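Local coordinates for protein mercuric reductase (Metallosphaera sedula, PDB 4YWO) that probably reduces mercuric ions to elemental mercury with NADPH, as an FAD-containing homodimer of the pyridine nucleotide-disulfide oxidoreductase family, at residues A[214-220]-A[388-394]; A[348-354]-A[408-414]. All coordinates share one frame; numbering follows the deposited sequence.

How the contacts relate
The two contacts lie on the antiparallel sheet of the dimerisation domain, their centres about 11 Å apart. In contact 1 a helix from the earlier, nucleotide-binding part of the chain packs on strand 390-396; it is buried, and a salt-bridge network and one aromatic ring carry it. Contact 2 stays within the dimerisation domain and is partly buried: strand 350-355 meets the turn 408-414, with amide hydrogen bonds at one end and aliphatic packing at the other. It also reaches the second subunit, which does not touch contact 1. The contacts meet directly where V391 CG2 packs on M413 CE at 3.8 Å.

Contact 1: A[214-220]-A[388-394]; sequences EPEASVE and LGFVKMV
Helix 215-220 lies over strand 390-394 and runs nearly antiparallel to it, at 164° with the axes 10.0 Å apart at closest, and E216 stands across from F390. K392 has its CG anti to the backbone N (chi1 -175°) and the chain beyond stays extended, which carries NZ up from the strand to the start of the helix. There K392 NZ donates to two carboxylates, to E214 OE1 at 2.8 Å, met from above the carboxylate plane, and to E216 OE1 at 2.9 Å, met on the syn side and only 20° out of plane. Both glutamates cross the lysine at about a right angle. A long lysine suits this place because it can bridge the gap and probably balances much of the acidic charge gathered there. E214, at the N-cap position, has its other oxygen, OE2, bound by the backbone N of E358. The pairing joins a helix of the nucleotide-binding region to the antiparallel sheet of the dimerisation domain, whose neighbouring strand 368-374 adds V372 beside E216, F390 and K392. The F390 ring stands between strand and helix: E216 CB makes a CH-pi contact over one face, 3.8 Å from the centroid, while E220 CG lies at the edge in the ring plane. A217 is small enough to let the ring come close to the helix, and A217 CB lies 4.1 Å from F390 CZ. The E220 carboxylate is nearly coplanar with the ring. R223 forms a salt bridge with E220 OE1, which also lies 3.5 Å from L388 CD2; a water donates to E220 OE2 and accepts from G389 N. With the backbone conformation of G389, a side chain here would collide with the carbonyl O of L388, so glycine fits, and G389 CA approaches E220 OE2 to 3.3 Å.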
ATOM      1  N   GLU A 214       3.852   9.383  17.916  1.00 15.38           N
ATOM      2  CA  GLU A 214       3.230   8.556  19.019  1.00 14.05           C
ATOM      3  C   GLU A 214       4.376   7.864  19.774  1.00 14.13           C
ATOM      4  O   GLU A 214       5.386   7.409  19.248  1.00 14.91           O
ATOM      5  CB  GLU A 214       2.297   7.485  18.469  1.00 16.19           C
ATOM      6  CG  GLU A 214       1.026   8.085  17.885  1.00 18.03           C
ATOM      7  CD  GLU A 214      -0.022   8.459  18.888  1.00 21.06           C
ATOM      8  OE1 GLU A 214       0.265   8.402  20.086  1.00 20.96           O
ATOM      9  OE2 GLU A 214      -1.143   8.836  18.494  1.00 19.18           O
ATOM     10  N   PRO A 215       4.187   7.739  21.141  1.00 15.03           N
ATOM     11  CA  PRO A 215       5.183   6.962  21.908  1.00 15.93           C
ATOM     12  C   PRO A 215       5.590   5.607  21.377  1.00 13.84           C
ATOM     13  O   PRO A 215       6.785   5.248  21.349  1.00 15.76           O
ATOM     14  CB  PRO A 215       4.475   6.738  23.264  1.00 16.66           C
ATOM     15  CG  PRO A 215       3.441   7.750  23.339  1.00 19.63           C
ATOM     16  CD  PRO A 215       3.089   8.219  21.941  1.00 16.50           C
ATOM     17  N   GLU A 216       4.599   4.843  20.902  1.00 15.59           N
ATOM     18  CA  GLU A 216       4.853   3.578  20.280  1.00 16.27           C
ATOM     19  C   GLU A 216       5.846   3.738  19.093  1.00 14.68           C
ATOM     20  O   GLU A 216       6.668   2.817  18.861  1.00 15.94           O
ATOM     21  CB  GLU A 216       3.550   2.902  19.815  1.00 16.35           C
ATOM     22  CG  GLU A 216       2.615   2.508  20.962  1.00 19.05           C
ATOM     23  CD  GLU A 216       1.641   3.559  21.378  1.00 19.93           C
ATOM     24  OE1 GLU A 216       1.757   4.790  21.098  1.00 18.63           O
ATOM     25  OE2 GLU A 216       0.666   3.079  21.984  1.00 22.57           O
ATOM     26  N   ALA A 217       5.699   4.765  18.317  1.00 13.92           N
ATOM     27  CA  ALA A 217       6.613   4.981  17.193  1.00 14.46           C
ATOM     28  C   ALA A 217       8.052   5.232  17.638  1.00 14.99           C
ATOM     29  O   ALA A 217       9.012   4.708  17.062  1.00 15.31           O
ATOM     30  CB  ALA A 217       6.086   6.028  16.243  1.00 14.14           C
ATOM     31  N   SER A 218       8.216   6.059  18.702  1.00 15.77           N
ATOM     32  CA  SER A 218       9.574   6.297  19.230  1.00 17.31           C
ATOM     33  C   SER A 218      10.224   4.987  19.684  1.00 15.62           C
ATOM     34  O   SER A 218      11.439   4.777  19.465  1.00 17.19           O
ATOM     35  CB  SER A 218       9.467   7.269  20.403  1.00 16.07           C
ATOM     36  OG  SER A 218       9.003   8.534  20.000  1.00 17.41           O
ATOM     37  N   VAL A 219       9.461   4.097  20.364  1.00 16.09           N
ATOM     38  CA  VAL A 219       9.973   2.758  20.706  1.00 17.71           C
ATOM     39  C   VAL A 219      10.477   1.945  19.538  1.00 15.19           C
ATOM     40  O   VAL A 219      11.592   1.399  19.545  1.00 17.83           O
ATOM     41  CB  VAL A 219       8.949   1.964  21.510  1.00 18.16           C
ATOM     42  CG1 VAL A 219       9.374   0.513  21.689  1.00 17.80           C
ATOM     43  CG2 VAL A 219       8.622   2.655  22.823  1.00 19.28           C
ATOM     44  N   GLU A 220       9.606   1.877  18.497  1.00 16.96           N
ATOM     45  CA  GLU A 220       9.925   1.149  17.320  1.00 16.47           C
ATOM     46  C   GLU A 220      11.121   1.731  16.602  1.00 15.19           C
ATOM     47  O   GLU A 220      11.959   0.990  16.096  1.00 16.18           O
ATOM     48  CB  GLU A 220       8.760   1.014  16.321  1.00 17.96           C
ATOM     49  CG  GLU A 220       7.507   0.286  16.777  1.00 17.05           C
ATOM     50  CD  GLU A 220       7.588  -1.114  17.209  1.00 20.54           C
ATOM     51  OE1 GLU A 220       8.700  -1.648  17.483  1.00 21.62           O
ATOM     52  OE2 GLU A 220       6.478  -1.759  17.273  1.00 20.81           O
ATOM     53  N   LEU A 388       7.432  -6.869  13.264  1.00 14.47           N
ATOM     54  CA  LEU A 388       7.649  -5.705  14.084  1.00 16.48           C
ATOM     55  C   LEU A 388       6.682  -4.577  13.675  1.00 16.93           C
ATOM     56  O   LEU A 388       6.459  -4.379  12.459  1.00 17.92           O
ATOM     57  CB  LEU A 388       9.079  -5.239  13.956  1.00 17.76           C
ATOM     58  CG  LEU A 388       9.424  -4.035  14.830  1.00 19.04           C
ATOM     59  CD1 LEU A 388      10.863  -4.023  15.339  1.00 24.66           C
ATOM     60  CD2 LEU A 388       9.120  -2.725  14.137  1.00 20.51           C
ATOM     61  N   GLY A 389       6.045  -3.972  14.639  1.00 14.49           N
ATOM     62  CA  GLY A 389       5.238  -2.796  14.375  1.00 14.11           C
ATOM     63  C   GLY A 389       3.880  -2.817  14.953  1.00 13.61           C
ATOM     64  O   GLY A 389       3.518  -3.679  15.753  1.00 14.12           O
ATOM     65  N   PHE A 390       3.087  -1.867  14.522  1.00 11.97           N
ATOM     66  CA  PHE A 390       1.769  -1.648  15.012  1.00 11.84           C
ATOM     67  C   PHE A 390       0.948  -0.751  14.136  1.00 14.21           C
ATOM     68  O   PHE A 390       1.480  -0.048  13.265  1.00 12.78           O
ATOM     69  CB  PHE A 390       1.786  -1.029  16.456  1.00 11.81           C
ATOM     70  CG  PHE A 390       2.288   0.386  16.480  1.00 11.80           C
ATOM     71  CD1 PHE A 390       1.435   1.466  16.236  1.00 12.43           C
ATOM     72  CD2 PHE A 390       3.650   0.659  16.479  1.00 12.76           C
ATOM     73  CE1 PHE A 390       1.943   2.771  16.134  1.00 13.77           C
ATOM     74  CE2 PHE A 390       4.151   1.941  16.401  1.00 13.31           C
ATOM     75  CZ  PHE A 390       3.319   3.002  16.195  1.00 13.62           C
ATOM     76  N   VAL A 391      -0.348  -0.737  14.389  1.00 13.69           N
ATOM     77  CA  VAL A 391      -1.256   0.267  13.774  1.00 14.59           C
ATOM     78  C   VAL A 391      -2.069   0.875  14.924  1.00 14.25           C
ATOM     79  O   VAL A 391      -2.686   0.145  15.726  1.00 15.02           O
ATOM     80  CB  VAL A 391      -2.165  -0.301  12.661  1.00 16.45           C
ATOM     81  CG1 VAL A 391      -2.970   0.796  12.074  1.00 17.03           C
ATOM     82  CG2 VAL A 391      -1.301  -0.889  11.628  1.00 17.67           C
ATOM     83  N   LYS A 392      -2.049   2.207  15.019  1.00 12.42           N
ATOM     84  CA  LYS A 392      -2.819   2.926  16.067  1.00 13.31           C
ATOM     85  C   LYS A 392      -3.827   3.824  15.390  1.00 13.61           C
ATOM     86  O   LYS A 392      -3.503   4.547  14.434  1.00 15.22           O
ATOM     87  CB  LYS A 392      -1.903   3.777  16.888  1.00 13.80           C
ATOM     88  CG  LYS A 392      -2.536   4.478  18.072  1.00 16.77           C
ATOM     89  CD  LYS A 392      -1.396   5.072  18.943  1.00 19.70           C
ATOM     90  CE  LYS A 392      -1.932   5.550  20.238  1.00 23.66           C
ATOM     91  NZ  LYS A 392      -0.817   6.083  21.100  1.00 23.34           N
ATOM     92  N   MET A 393      -5.045   3.788  15.872  1.00 11.91           N
ATOM     93  CA  MET A 393      -6.166   4.558  15.319  1.00 12.91           C
ATOM     94  C   MET A 393      -6.794   5.398  16.398  1.00 14.06           C
ATOM     95  O   MET A 393      -6.950   4.888  17.533  1.00 14.96           O
ATOM     96  CB  MET A 393      -7.166   3.638  14.623  1.00 13.42           C
ATOM     97  CG  MET A 393      -8.390   4.314  13.931  1.00 13.50           C
ATOM     98  SD  MET A 393      -9.411   3.169  13.041  1.00 17.21           S
ATOM     99  CE  MET A 393      -8.427   2.979  11.567  1.00 18.41           C
ATOM    100  N   VAL A 394      -7.062   6.647  16.103  1.00 12.95           N
ATOM    101  CA  VAL A 394      -7.623   7.584  17.053  1.00 14.32           C
ATOM    102  C   VAL A 394      -8.919   8.153  16.529  1.00 16.65           C
ATOM    103  O   VAL A 394      -8.991   8.548  15.359  1.00 14.07           O
ATOM    104  CB  VAL A 394      -6.670   8.743  17.306  1.00 16.07           C
ATOM    105  CG1 VAL A 394      -7.218   9.727  18.323  1.00 18.67           C
ATOM    106  CG2 VAL A 394      -5.240   8.327  17.657  1.00 18.19           C
TER
HETATM  107  O   HOH W   1       6.568  -4.369  17.542  1.00 19.71           O

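Contact 2: A[348-354]-A[408-414]; sequences QPNLARV and ENVAEMI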
ATOM      1  N   GLN A 348      13.071   0.836   6.488  1.00 14.31           N
ATOM      2  CA  GLN A 348      12.428  -0.488   6.406  1.00 13.34           C
ATOM      3  C   GLN A 348      12.487  -1.039   7.807  1.00 15.59           C
ATOM      4  O   GLN A 348      13.580  -1.280   8.393  1.00 16.46           O
ATOM      5  CB  GLN A 348      13.225  -1.391   5.525  1.00 14.03           C
ATOM      6  CG  GLN A 348      12.574  -2.805   5.469  1.00 15.82           C
ATOM      7  CD  GLN A 348      13.239  -3.708   4.536  1.00 18.20           C
ATOM      8  OE1 GLN A 348      14.499  -3.715   4.447  1.00 19.14           O
ATOM      9  NE2 GLN A 348      12.439  -4.534   3.791  1.00 18.68           N
ATOM     10  N   PRO A 349      11.364  -1.377   8.429  1.00 14.22           N
ATOM     11  CA  PRO A 349       9.968  -1.061   7.973  1.00 14.21           C
ATOM     12  C   PRO A 349       9.703   0.425   8.044  1.00 12.67           C
ATOM     13  O   PRO A 349      10.456   1.160   8.728  1.00 14.06           O
ATOM     14  CB  PRO A 349       9.115  -1.817   8.939  1.00 14.49           C
ATOM     15  CG  PRO A 349       9.871  -1.755  10.236  1.00 14.79           C
ATOM     16  CD  PRO A 349      11.328  -1.967   9.786  1.00 14.97           C
ATOM     17  N   ASN A 350       8.683   0.852   7.342  1.00 11.73           N
ATOM     18  CA  ASN A 350       8.265   2.255   7.303  1.00 12.34           C
ATOM     19  C   ASN A 350       7.572   2.687   8.618  1.00 13.25           C
ATOM     20  O   ASN A 350       7.012   1.860   9.389  1.00 12.43           O
ATOM     21  CB  ASN A 350       7.255   2.516   6.235  1.00 12.46           C
ATOM     22  CG  ASN A 350       7.638   2.264   4.793  1.00 14.50           C
ATOM     23  OD1 ASN A 350       6.724   2.111   3.953  1.00 15.89           O
ATOM     24  ND2 ASN A 350       8.915   2.147   4.461  1.00 13.63           N
ATOM     25  N   LEU A 351       7.664   3.991   8.898  1.00 13.32           N
ATOM     26  CA  LEU A 351       6.827   4.606   9.966  1.00 12.69           C
ATOM     27  C   LEU A 351       5.950   5.558   9.234  1.00 13.61           C
ATOM     28  O   LEU A 351       6.447   6.359   8.383  1.00 14.76           O
ATOM     29  CB  LEU A 351       7.640   5.365  11.012  1.00 14.69           C
ATOM     30  CG  LEU A 351       8.687   4.493  11.767  1.00 16.64           C
ATOM     31  CD1 LEU A 351       9.988   4.608  11.062  1.00 18.46           C
ATOM     32  CD2 LEU A 351       8.782   4.917  13.236  1.00 20.21           C
ATOM     33  N   ALA A 352       4.653   5.593   9.540  1.00 11.80           N
ATOM     34  CA  ALA A 352       3.762   6.495   8.809  1.00 12.73           C
ATOM     35  C   ALA A 352       2.752   7.115   9.773  1.00 14.13           C
ATOM     36  O   ALA A 352       2.359   6.469  10.761  1.00 13.70           O
ATOM     37  CB  ALA A 352       2.998   5.706   7.812  1.00 13.57           C
ATOM     38  N   ARG A 353       2.299   8.307   9.482  1.00 13.52           N
ATOM     39  CA  ARG A 353       1.301   8.946  10.310  1.00 12.95           C
ATOM     40  C   ARG A 353       0.449   9.902   9.478  1.00 13.24           C
ATOM     41  O   ARG A 353       0.847  10.402   8.424  1.00 13.84           O
ATOM     42  CB  ARG A 353       2.012   9.753  11.387  1.00 12.32           C
ATOM     43  CG  ARG A 353       2.860  10.868  10.915  1.00 13.81           C
ATOM     44  CD  ARG A 353       3.553  11.674  11.986  1.00 14.37           C
ATOM     45  NE  ARG A 353       2.613  12.428  12.747  1.00 18.33           N
ATOM     46  CZ  ARG A 353       2.961  13.075  13.873  1.00 24.07           C
ATOM     47  NH1 ARG A 353       4.238  13.033  14.275  1.00 25.53           N
ATOM     48  NH2 ARG A 353       2.041  13.706  14.568  1.00 26.23           N
ATOM     49  N   VAL A 354      -0.799  10.055   9.918  1.00 12.93           N
ATOM     50  CA  VAL A 354      -1.673  11.110   9.356  1.00 13.02           C
ATOM     51  C   VAL A 354      -2.640  11.536  10.456  1.00 13.33           C
ATOM     52  O   VAL A 354      -3.096  10.691  11.228  1.00 13.69           O
ATOM     53  CB  VAL A 354      -2.404  10.616   8.079  1.00 13.52           C
ATOM     54  CG1 VAL A 354      -3.220   9.366   8.274  1.00 13.64           C
ATOM     55  CG2 VAL A 354      -3.207  11.731   7.396  1.00 15.72           C
ATOM     56  N   GLU A 408       5.830  -3.099   7.309  1.00 14.05           N
ATOM     57  CA  GLU A 408       6.369  -3.224   5.956  1.00 15.25           C
ATOM     58  C   GLU A 408       5.454  -2.480   4.961  1.00 16.50           C
ATOM     59  O   GLU A 408       4.275  -2.805   4.807  1.00 17.45           O
ATOM     60  CB  GLU A 408       6.388  -4.720   5.540  1.00 16.93           C
ATOM     61  CG  GLU A 408       7.387  -4.983   4.459  1.00 18.57           C
ATOM     62  CD  GLU A 408       8.851  -4.755   4.961  1.00 22.01           C
ATOM     63  OE1 GLU A 408       9.525  -4.239   4.093  1.00 21.47           O
ATOM     64  OE2 GLU A 408       9.275  -4.966   6.195  1.00 22.36           O
ATOM     65  N   ASN A 409       6.007  -1.513   4.257  1.00 15.59           N
ATOM     66  CA  ASN A 409       5.335  -0.770   3.229  1.00 18.41           C
ATOM     67  C   ASN A 409       4.069  -0.092   3.721  1.00 16.00           C
ATOM     68  O   ASN A 409       3.175   0.173   2.940  1.00 16.21           O
ATOM     69  CB  ASN A 409       4.968  -1.662   2.063  1.00 21.49           C
ATOM     70  CG  ASN A 409       6.165  -2.259   1.357  1.00 28.74           C
ATOM     71  OD1 ASN A 409       6.103  -3.468   0.955  1.00 33.85           O
ATOM     72  ND2 ASN A 409       7.188  -1.477   1.130  1.00 27.60           N
ATOM     73  N   VAL A 410       4.026   0.299   5.029  1.00 11.96           N
ATOM     74  CA  VAL A 410       2.833   1.038   5.496  1.00 12.16           C
ATOM     75  C   VAL A 410       2.690   2.390   4.784  1.00 12.60           C
ATOM     76  O   VAL A 410       1.640   2.992   4.854  1.00 12.50           O
ATOM     77  CB  VAL A 410       2.729   1.084   7.022  1.00 12.83           C
ATOM     78  CG1 VAL A 410       2.556  -0.283   7.643  1.00 15.27           C
ATOM     79  CG2 VAL A 410       3.880   1.838   7.687  1.00 13.37           C
ATOM     80  N   ALA A 411       3.750   2.899   4.169  1.00 11.82           N
ATOM     81  CA  ALA A 411       3.579   4.082   3.368  1.00 14.35           C
ATOM     82  C   ALA A 411       2.484   3.966   2.298  1.00 13.86           C
ATOM     83  O   ALA A 411       1.835   4.982   1.994  1.00 16.00           O
ATOM     84  CB  ALA A 411       4.859   4.406   2.650  1.00 15.19           C
ATOM     85  N   GLU A 412       2.197   2.745   1.852  1.00 15.22           N
ATOM     86  CA  GLU A 412       1.264   2.477   0.746  1.00 14.32           C
ATOM     87  C   GLU A 412      -0.168   2.487   1.230  1.00 18.26           C
ATOM     88  O   GLU A 412      -1.060   2.562   0.386  1.00 25.74           O
ATOM     89  CB  GLU A 412       1.604   1.192  -0.006  1.00 17.93           C
ATOM     90  CG  GLU A 412       2.954   1.212  -0.694  1.00 16.52           C
ATOM     91  CD  GLU A 412       3.101   2.277  -1.822  1.00 20.40           C
ATOM     92  OE1 GLU A 412       2.018   2.823  -2.173  1.00 24.33           O
ATOM     93  OE2 GLU A 412       4.252   2.662  -2.237  1.00 19.14           O
ATOM     94  N   MET A 413      -0.400   2.268   2.518  1.00 15.19           N
ATOM     95  CA  MET A 413      -1.748   2.278   3.101  1.00 16.98           C
ATOM     96  C   MET A 413      -2.117   3.602   3.763  1.00 17.55           C
ATOM     97  O   MET A 413      -3.281   3.825   4.078  1.00 16.58           O
ATOM     98  CB  MET A 413      -1.947   1.184   4.148  1.00 18.10           C
ATOM     99  CG  MET A 413      -1.364   1.484   5.497  1.00 19.02           C
ATOM    100  SD  MET A 413      -1.541  -0.015   6.530  1.00 21.99           S
ATOM    101  CE  MET A 413      -1.171   0.613   8.167  1.00 20.67           C
ATOM    102  N   ILE A 414      -1.183   4.525   3.943  1.00 16.50           N
ATOM    103  CA  ILE A 414      -1.461   5.739   4.715  1.00 16.14           C
ATOM    104  C   ILE A 414      -2.343   6.645   3.901  1.00 18.27           C
ATOM    105  O   ILE A 414      -3.101   7.437   4.475  1.00 18.12           O
ATOM    106  CB  ILE A 414      -0.178   6.414   5.227  1.00 16.93           C
ATOM    107  CG1 ILE A 414      -0.434   7.236   6.518  1.00 17.45           C
ATOM    108  CG2 ILE A 414       0.515   7.253   4.149  1.00 18.60           C
ATOM    109  CD1 ILE A 414      -0.812   6.414   7.696  1.00 19.27           C
TER
HETATM  110  O   HOH W   2       7.064   1.805   1.306  1.00 29.70           O
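N350 accepts the backbone N-H of A411 where strand 350-354 of the antiparallel sheet of the dimerisation domain meets the turn between strand 399-407 and helix 414-422. The bond, 3.1 Å from A411 N to N350 OD1, falls in the carbonyl plane on a lone pair. A water also donates to OD1, while ND2 is held by the carbonyl of T347, so asparagine, with an acceptor and a donor on one short arm, suits the place. At the loop end Q348 NE2 donates almost straight, at 175°, to E408 OE1. The amide and carboxylate planes are turned 63° apart; E408 OE2 accepts from S386, and R195 binds Q348 OE1. The E412 carboxylate takes backbone N-H groups of I440 and A441 of the second subunit, which ties this turn to the dimer interface. Apolar packing takes over farther along the strand. The small methyl of A352 lets the turn come close, and A352 CB lies 4.0 Å from V410 CG2. I414 bends at chi2 (66°), which brings its CD1 to the strand, 3.9 Å from both A352 CB and V354 CG1.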